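Local structure of lactose Operon Repressor (Escherichia coli, 1JYE) at residues A[248-254]-A[282-286]. The protein is the lac repressor, which binds the lac operator DNA to shut off transcription of the lactose operon and lets go when inducer binds. The protein carries 1 engineered substitution. Sequence-based numbering, arbitrary orientation.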
# COMPACT_ATOMS: atom_id res chain seq x y z
N GLN A 248 3.26 7.54 6.56
CA GLN A 248 4.23 6.50 6.86
C GLN A 248 5.48 7.08 7.52
O GLN A 248 5.99 6.51 8.48
CB GLN A 248 4.59 5.73 5.60
CG GLN A 248 3.47 4.79 5.16
CD GLN A 248 3.62 4.35 3.72
OE1 GLN A 248 3.41 5.14 2.80
NE2 GLN A 248 4.00 3.10 3.52
N MET A 249 5.98 8.21 7.03
CA MET A 249 7.14 8.80 7.67
C MET A 249 6.73 9.27 9.06
O MET A 249 7.53 9.25 9.99
CB MET A 249 7.69 9.97 6.85
CG MET A 249 8.34 9.54 5.55
SD MET A 249 9.32 10.85 4.81
CE MET A 249 8.06 11.93 4.27
N ALA A 250 5.47 9.69 9.21
CA ALA A 250 4.98 10.15 10.51
C ALA A 250 4.99 8.98 11.49
O ALA A 250 5.29 9.16 12.67
CB ALA A 250 3.57 10.73 10.39
N LEU A 251 4.64 7.79 11.00
CA LEU A 251 4.64 6.60 11.85
C LEU A 251 6.05 6.39 12.39
O LEU A 251 6.24 6.10 13.58
CB LEU A 251 4.21 5.38 11.04
CG LEU A 251 4.29 4.02 11.77
CD1 LEU A 251 3.19 3.94 12.82
CD2 LEU A 251 4.12 2.90 10.75
N GLY A 252 7.03 6.54 11.51
CA GLY A 252 8.42 6.38 11.90
C GLY A 252 8.82 7.42 12.93
O GLY A 252 9.50 7.11 13.91
N ALA A 253 8.40 8.67 12.72
CA ALA A 253 8.71 9.75 13.64
C ALA A 253 8.10 9.45 15.01
O ALA A 253 8.73 9.65 16.04
CB ALA A 253 8.17 11.07 13.11
N MET A 254 6.85 8.99 15.00
CA MET A 254 6.16 8.67 16.23
C MET A 254 6.90 7.58 17.01
O MET A 254 6.99 7.63 18.23
CB MET A 254 4.73 8.23 15.92
CG MET A 254 3.84 9.38 15.46
SD MET A 254 2.27 8.84 14.76
CE MET A 254 1.57 7.97 16.17
N TYR A 282 -2.88 4.23 14.18
CA TYR A 282 -1.52 4.39 14.67
C TYR A 282 -1.69 4.61 16.17
O TYR A 282 -2.80 4.84 16.64
CB TYR A 282 -0.84 5.62 14.05
CG TYR A 282 -0.37 5.42 12.62
CD1 TYR A 282 -0.47 4.18 11.99
CD2 TYR A 282 0.21 6.47 11.91
CE1 TYR A 282 0.01 3.99 10.70
CE2 TYR A 282 0.69 6.30 10.62
CZ TYR A 282 0.59 5.06 10.02
OH TYR A 282 1.08 4.87 8.75
N ILE A 283 -0.59 4.55 16.91
CA ILE A 283 -0.65 4.74 18.35
C ILE A 283 0.14 5.97 18.79
O ILE A 283 1.37 5.93 18.84
CB ILE A 283 -0.09 3.51 19.10
CG1 ILE A 283 -0.87 2.26 18.68
CG2 ILE A 283 -0.18 3.72 20.60
CD1 ILE A 283 -0.32 0.96 19.27
N PRO A 284 -0.55 7.08 19.08
CA PRO A 284 -2.01 7.22 19.01
C PRO A 284 -2.47 7.60 17.60
O PRO A 284 -1.63 7.89 16.74
CB PRO A 284 -2.29 8.33 20.02
CG PRO A 284 -1.12 9.22 19.84
CD PRO A 284 0.05 8.25 19.75
N PRO A 285 -3.79 7.59 17.34
CA PRO A 285 -4.30 7.94 16.01
C PRO A 285 -3.70 9.26 15.52
O PRO A 285 -3.64 10.24 16.26
CB PRO A 285 -5.80 7.98 16.23
CG PRO A 285 -5.99 6.84 17.20
CD PRO A 285 -4.88 7.09 18.20
N LEU A 286 -3.29 9.25 14.26
CA LEU A 286 -2.61 10.38 13.64
C LEU A 286 -3.40 11.52 13.00
O LEU A 286 -4.23 11.30 12.13
CB LEU A 286 -1.62 9.82 12.61
CG LEU A 286 -0.78 10.80 11.79
CD1 LEU A 286 0.20 11.52 12.70
CD2 LEU A 286 -0.04 10.04 10.70
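In the periplasmic-binding-protein-like core of the repressor, helix 247-259 packs against the loop between strands 269-271 and 288-290, and Leu251 on the helix meets Tyr282 on the loop. The contact is buried and lies at the dimer interface: Leu251 and Tyr282 each also pack on the other's counterpart in the second subunit. Leu251 covers one face of the Tyr282 ring. Its CG is anti to the backbone N (chi1 175°), which carries CD1 over the ring, 3.7 Å from the centroid of Tyr282 and only 7° off the ring normal. This is a CH-pi contact. Leu251 CB lies on the same side of the ring, displaced toward the phenol end, 3.7 Å from Tyr282 CE2. The two side chains cross at about a right angle. Met254 SD makes a Met-aromatic contact with the same ring, 5.4 Å from the centroid and at an oblique angle. With an alanine at Tyr282, the ring would be gone and Leu251 of both subunits would probably lose that packing surface. Gln248 skirts the Tyr282 hydroxyl, and its NE2 is hydrogen-bonded to Asp278 of the second subunit. Toward the end of the loop, Leu286 CD2 touches Ala250 CB at 3.7 Å, and both residues also rest on Val270 of strand 269-271, an outer strand of its parallel sheet within the chain. Leu286 CD1 reaches Met254 SD at 4.0 Å, so this leucine spans Ala250 and Met254, one helical turn apart. The methionine chain bends at chi3 (61°), which turns its methyl group into the loop around the cis peptide bond before Pro284. There Met254 CE lies 3.9 Å from Pro284 CD and 3.3 Å from the carbonyl oxygen, Pro284 O.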